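Local coordinates for protein deferrochelatase (Vibrio cholerae, PDB 5DE0) that binds heme b and probably acts as a dye-decolorizing (DyP-type) peroxidase, at residues P13-V26 with D95-H107. Residues are numbered along the deposited sequence; the frame is centred on the assembly and turned at random.
Sequences PEAGPFALYTLLKV and DVDVLIHCHATRH
Strands 18-26 and 98-104 are the antiparallel central pair of the four-stranded sheet in the N-terminal ferredoxin-like half of the DyP-type fold. Paired backbone hydrogen bonds join Phe18 to Ala104, Leu20 to Cys102, Thr22 to Ile100 and Leu24 to Val98. A classic beta bulge ends the ladder: Leu24 O accepts from both Val98 N and Asp97 N.

At the bulge, the Asp97 side chain uses both carboxylate oxygens. Val26 N reaches Asp97 OD2 at 3.0 Å, on the anti side and somewhat out of plane. Lys25 NZ meets Asp97 OD1 at 2.9 Å from above the carboxylate plane. A bend at chi2 (80°) lays Lys25 CD 3.2 Å from Asp97 OD2 and brings NZ to both acids. The salt bridge to Asp95 OD1 is modelled very short, its length doubtful.

Tyr21, Leu23, Leu99 and His101 face the second sheet, touching strands 247-253 and 281-291. The Tyr21 and His101 rings lie nearly parallel (11°) but slid apart, with CE1 of Tyr21 3.5 Å from CD2 of His101. Tyr21 OH is hydrogen-bonded to His234 O, and His101 ND1 to Tyr252 OH. Ala15 CA sits over the centre of the His103 ring. On the other face, Leu20 and Cys102 pack against helix 108-117. His107 CB lies over one face of the Phe18 ring, toward its rim; this ring also meets Phe18 of the second subunit.

Lys25 probably favours ionised Asp97, whose carboxylate ties the strand end to the bulge.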
loop_
_atom_site.group_PDB
_atom_site.type_symbol
_atom_site.label_atom_id
_atom_site.label_comp_id
_atom_site.label_asym_id
_atom_site.label_seq_id
_atom_site.Cartn_x
_atom_site.Cartn_y
_atom_site.Cartn_z
ATOM N N PRO B 13 9.079 -21.127 -2.044
ATOM C CA PRO B 13 10.142 -20.151 -1.770
ATOM C C PRO B 13 9.853 -19.267 -0.561
ATOM O O PRO B 13 8.703 -19.152 -0.138
ATOM C CB PRO B 13 10.183 -19.299 -3.047
ATOM C CG PRO B 13 9.472 -20.093 -4.077
ATOM C CD PRO B 13 8.445 -20.885 -3.351
ATOM N N GLU B 14 10.900 -18.660 -0.012
ATOM C CA GLU B 14 10.747 -17.690 1.062
ATOM C C GLU B 14 9.992 -16.475 0.542
ATOM O O GLU B 14 10.162 -16.085 -0.613
ATOM C CB GLU B 14 12.111 -17.274 1.617
ATOM C CG GLU B 14 12.874 -18.390 2.311
ATOM C CD GLU B 14 12.372 -18.652 3.716
ATOM O OE1 GLU B 14 11.656 -17.788 4.267
ATOM O OE2 GLU B 14 12.697 -19.723 4.271
ATOM N N ALA B 15 9.157 -15.886 1.391
ATOM C CA ALA B 15 8.356 -14.731 0.998
ATOM C C ALA B 15 9.233 -13.561 0.561
ATOM O O ALA B 15 10.272 -13.292 1.165
ATOM C CB ALA B 15 7.446 -14.308 2.140
ATOM N N GLY B 16 8.815 -12.877 -0.500
ATOM C CA GLY B 16 9.517 -11.698 -0.969
ATOM C C GLY B 16 9.200 -10.495 -0.104
ATOM O O GLY B 16 8.319 -10.564 0.750
ATOM N N PRO B 17 9.919 -9.383 -0.318
ATOM C CA PRO B 17 9.743 -8.129 0.427
ATOM C C PRO B 17 8.325 -7.562 0.337
ATOM O O PRO B 17 7.922 -6.775 1.197
ATOM C CB PRO B 17 10.744 -7.181 -0.245
ATOM C CG PRO B 17 11.764 -8.071 -0.842
ATOM C CD PRO B 17 11.027 -9.297 -1.283
ATOM N N PHE B 18 7.585 -7.955 -0.695
ATOM C CA PHE B 18 6.219 -7.482 -0.894
ATOM C C PHE B 18 5.316 -8.634 -1.305
ATOM O O PHE B 18 5.757 -9.557 -1.988
ATOM C CB PHE B 18 6.173 -6.384 -1.958
ATOM C CG PHE B 18 7.131 -5.261 -1.708
ATOM C CD1 PHE B 18 6.755 -4.175 -0.937
ATOM C CD2 PHE B 18 8.412 -5.291 -2.241
ATOM C CE1 PHE B 18 7.639 -3.133 -0.703
ATOM C CE2 PHE B 18 9.300 -4.255 -2.010
ATOM C CZ PHE B 18 8.912 -3.174 -1.241
ATOM N N ALA B 19 4.052 -8.578 -0.900
ATOM C CA ALA B 19 3.117 -9.645 -1.232
ATOM C C ALA B 19 1.705 -9.129 -1.487
ATOM O O ALA B 19 1.299 -8.092 -0.962
ATOM C CB ALA B 19 3.099 -10.688 -0.130
ATOM N N LEU B 20 0.963 -9.867 -2.306
ATOM C CA LEU B 20 -0.435 -9.564 -2.571
ATOM C C LEU B 20 -1.328 -10.713 -2.120
ATOM O O LEU B 20 -1.106 -11.865 -2.489
ATOM C CB LEU B 20 -0.658 -9.286 -4.058
ATOM C CG LEU B 20 -2.120 -9.223 -4.505
ATOM C CD1 LEU B 20 -2.839 -8.068 -3.828
ATOM C CD2 LEU B 20 -2.218 -9.113 -6.019
ATOM N N TYR B 21 -2.335 -10.393 -1.316
ATOM C CA TYR B 21 -3.301 -11.389 -0.875
ATOM C C TYR B 21 -4.713 -10.932 -1.216
ATOM O O TYR B 21 -5.249 -10.025 -0.576
ATOM C CB TYR B 21 -3.189 -11.636 0.627
ATOM C CG TYR B 21 -1.776 -11.726 1.157
ATOM C CD1 TYR B 21 -1.090 -12.933 1.161
ATOM C CD2 TYR B 21 -1.138 -10.605 1.677
ATOM C CE1 TYR B 21 0.197 -13.019 1.660
ATOM C CE2 TYR B 21 0.146 -10.682 2.178
ATOM C CZ TYR B 21 0.809 -11.891 2.169
ATOM O OH TYR B 21 2.091 -11.969 2.666
ATOM N N THR B 22 -5.317 -11.567 -2.215
ATOM C CA THR B 22 -6.627 -11.149 -2.691
ATOM C C THR B 22 -7.695 -12.218 -2.466
ATOM O O THR B 22 -7.550 -13.362 -2.903
ATOM C CB THR B 22 -6.579 -10.792 -4.189
ATOM O OG1 THR B 22 -5.633 -9.736 -4.397
ATOM C CG2 THR B 22 -7.945 -10.336 -4.677
ATOM N N LEU B 23 -8.761 -11.834 -1.772
ATOM C CA LEU B 23 -9.922 -12.696 -1.595
ATOM C C LEU B 23 -11.067 -12.170 -2.454
ATOM O O LEU B 23 -11.430 -10.998 -2.359
ATOM C CB LEU B 23 -10.341 -12.758 -0.124
ATOM C CG LEU B 23 -9.294 -13.238 0.886
ATOM C CD1 LEU B 23 -9.903 -13.355 2.277
ATOM C CD2 LEU B 23 -8.696 -14.561 0.455
ATOM N N LEU B 24 -11.634 -13.029 -3.295
ATOM C CA LEU B 24 -12.708 -12.593 -4.181
ATOM C C LEU B 24 -13.856 -13.597 -4.250
ATOM O O LEU B 24 -13.694 -14.777 -3.935
ATOM C CB LEU B 24 -12.159 -12.317 -5.588
ATOM C CG LEU B 24 -11.484 -13.452 -6.366
ATOM C CD1 LEU B 24 -12.476 -14.158 -7.277
ATOM C CD2 LEU B 24 -10.300 -12.927 -7.166
ATOM N N LYS B 25 -15.020 -13.107 -4.659
ATOM C CA LYS B 25 -16.206 -13.937 -4.812
ATOM C C LYS B 25 -16.613 -13.963 -6.281
ATOM O O LYS B 25 -16.562 -12.938 -6.959
ATOM C CB LYS B 25 -17.349 -13.404 -3.945
ATOM C CG LYS B 25 -18.567 -14.308 -3.869
ATOM C CD LYS B 25 -18.356 -15.450 -2.885
ATOM C CE LYS B 25 -19.575 -16.360 -2.835
ATOM N NZ LYS B 25 -19.376 -17.520 -1.923
ATOM N N VAL B 26 -17.006 -15.134 -6.772
ATOM C CA VAL B 26 -17.396 -15.277 -8.169
ATOM C C VAL B 26 -18.909 -15.150 -8.326
ATOM O O VAL B 26 -19.665 -16.008 -7.871
ATOM C CB VAL B 26 -16.931 -16.624 -8.745
ATOM C CG1 VAL B 26 -17.229 -16.693 -10.234
ATOM C CG2 VAL B 26 -15.443 -16.820 -8.487
ATOM N N ASP B 95 -17.109 -15.041 3.517
ATOM C CA ASP B 95 -17.690 -15.638 2.320
ATOM C C ASP B 95 -16.798 -15.327 1.121
ATOM O O ASP B 95 -16.829 -14.221 0.580
ATOM C CB ASP B 95 -19.114 -15.122 2.091
ATOM C CG ASP B 95 -19.788 -15.767 0.888
ATOM O OD1 ASP B 95 -19.351 -16.857 0.463
ATOM O OD2 ASP B 95 -20.765 -15.182 0.371
ATOM N N VAL B 96 -16.001 -16.310 0.715
ATOM C CA VAL B 96 -15.015 -16.115 -0.343
ATOM C C VAL B 96 -14.825 -17.396 -1.154
ATOM O O VAL B 96 -14.837 -18.496 -0.603
ATOM C CB VAL B 96 -13.660 -15.649 0.248
ATOM C CG1 VAL B 96 -13.233 -16.564 1.385
ATOM C CG2 VAL B 96 -12.581 -15.572 -0.826
ATOM N N ASP B 97 -14.668 -17.249 -2.468
ATOM C CA ASP B 97 -14.498 -18.394 -3.356
ATOM C C ASP B 97 -13.042 -18.641 -3.747
ATOM O O ASP B 97 -12.616 -19.788 -3.879
ATOM C CB ASP B 97 -15.325 -18.208 -4.632
ATOM C CG ASP B 97 -16.817 -18.189 -4.367
ATOM O OD1 ASP B 97 -17.256 -18.818 -3.382
ATOM O OD2 ASP B 97 -17.552 -17.548 -5.148
ATOM N N VAL B 98 -12.286 -17.566 -3.951
ATOM C CA VAL B 98 -10.951 -17.675 -4.536
ATOM C C VAL B 98 -9.907 -16.839 -3.797
ATOM O O VAL B 98 -10.166 -15.700 -3.408
ATOM C CB VAL B 98 -10.963 -17.249 -6.030
ATOM C CG1 VAL B 98 -9.557 -17.260 -6.616
ATOM C CG2 VAL B 98 -11.887 -18.149 -6.837
ATOM N N LEU B 99 -8.728 -17.421 -3.608
ATOM C CA LEU B 99 -7.578 -16.694 -3.089
ATOM C C LEU B 99 -6.505 -16.548 -4.169
ATOM O O LEU B 99 -6.132 -17.522 -4.824
ATOM C CB LEU B 99 -6.996 -17.403 -1.859
ATOM C CG LEU B 99 -5.589 -16.992 -1.411
ATOM C CD1 LEU B 99 -5.533 -15.521 -1.021
ATOM C CD2 LEU B 99 -5.111 -17.871 -0.258
ATOM N N ILE B 100 -6.025 -15.322 -4.356
ATOM C CA ILE B 100 -4.891 -15.066 -5.234
ATOM C C ILE B 100 -3.713 -14.568 -4.405
ATOM O O ILE B 100 -3.754 -13.466 -3.860
ATOM C CB ILE B 100 -5.226 -14.028 -6.322
ATOM C CG1 ILE B 100 -6.382 -14.518 -7.196
ATOM C CG2 ILE B 100 -4.000 -13.733 -7.178
ATOM C CD1 ILE B 100 -6.768 -13.557 -8.300
ATOM N N HIS B 101 -2.667 -15.385 -4.309
ATOM C CA HIS B 101 -1.503 -15.045 -3.495
ATOM C C HIS B 101 -0.249 -14.858 -4.348
ATOM O O HIS B 101 0.176 -15.774 -5.055
ATOM C CB HIS B 101 -1.266 -16.126 -2.435
ATOM C CG HIS B 101 0.033 -15.988 -1.707
ATOM N ND1 HIS B 101 0.805 -17.075 -1.352
ATOM C CD2 HIS B 101 0.697 -14.896 -1.259
ATOM C CE1 HIS B 101 1.889 -16.657 -0.725
ATOM N NE2 HIS B 101 1.847 -15.339 -0.654
ATOM N N CYS B 102 0.334 -13.664 -4.270
ATOM C CA CYS B 102 1.568 -13.344 -4.978
ATOM C C CYS B 102 2.583 -12.715 -4.030
ATOM O O CYS B 102 2.205 -12.033 -3.080
ATOM C CB CYS B 102 1.293 -12.387 -6.143
ATOM S SG CYS B 102 0.043 -12.937 -7.324
ATOM N N HIS B 103 3.868 -12.943 -4.286
ATOM C CA HIS B 103 4.915 -12.198 -3.597
ATOM C C HIS B 103 6.112 -11.998 -4.521
ATOM O O HIS B 103 6.436 -12.871 -5.325
ATOM C CB HIS B 103 5.336 -12.895 -2.293
ATOM C CG HIS B 103 5.917 -14.264 -2.482
ATOM N ND1 HIS B 103 7.213 -14.472 -2.905
ATOM C CD2 HIS B 103 5.385 -15.492 -2.282
ATOM C CE1 HIS B 103 7.449 -15.770 -2.968
ATOM N NE2 HIS B 103 6.357 -16.411 -2.597
ATOM N N ALA B 104 6.754 -10.838 -4.410
ATOM C CA ALA B 104 7.853 -10.478 -5.303
ATOM C C ALA B 104 8.828 -9.515 -4.633
ATOM O O ALA B 104 8.613 -9.088 -3.499
ATOM C CB ALA B 104 7.309 -9.867 -6.587
ATOM N N THR B 105 9.897 -9.171 -5.344
ATOM C CA THR B 105 10.911 -8.265 -4.812
ATOM C C THR B 105 10.536 -6.808 -5.063
ATOM O O THR B 105 11.257 -5.895 -4.656
ATOM C CB THR B 105 12.302 -8.542 -5.422
ATOM O OG1 THR B 105 12.256 -8.348 -6.840
ATOM C CG2 THR B 105 12.741 -9.967 -5.124
ATOM N N ARG B 106 9.408 -6.594 -5.732
ATOM C CA ARG B 106 8.907 -5.242 -5.968
ATOM C C ARG B 106 7.387 -5.194 -5.842
ATOM O O ARG B 106 6.694 -6.178 -6.111
ATOM C CB ARG B 106 9.357 -4.727 -7.340
ATOM C CG ARG B 106 9.328 -5.768 -8.444
ATOM C CD ARG B 106 10.050 -5.280 -9.695
ATOM N NE ARG B 106 9.313 -4.232 -10.397
ATOM C CZ ARG B 106 9.569 -3.850 -11.644
ATOM N NH1 ARG B 106 10.542 -4.433 -12.332
ATOM N NH2 ARG B 106 8.851 -2.889 -12.211
ATOM N N HIS B 107 6.879 -4.038 -5.428
ATOM C CA HIS B 107 5.466 -3.879 -5.108
ATOM C C HIS B 107 4.592 -3.647 -6.339
ATOM O O HIS B 107 3.483 -4.174 -6.424
ATOM C CB HIS B 107 5.291 -2.722 -4.118
ATOM C CG HIS B 107 3.865 -2.330 -3.881
ATOM N ND1 HIS B 107 3.091 -2.905 -2.896
ATOM C CD2 HIS B 107 3.076 -1.420 -4.497
ATOM C CE1 HIS B 107 1.884 -2.366 -2.918
ATOM N NE2 HIS B 107 1.849 -1.463 -3.881
#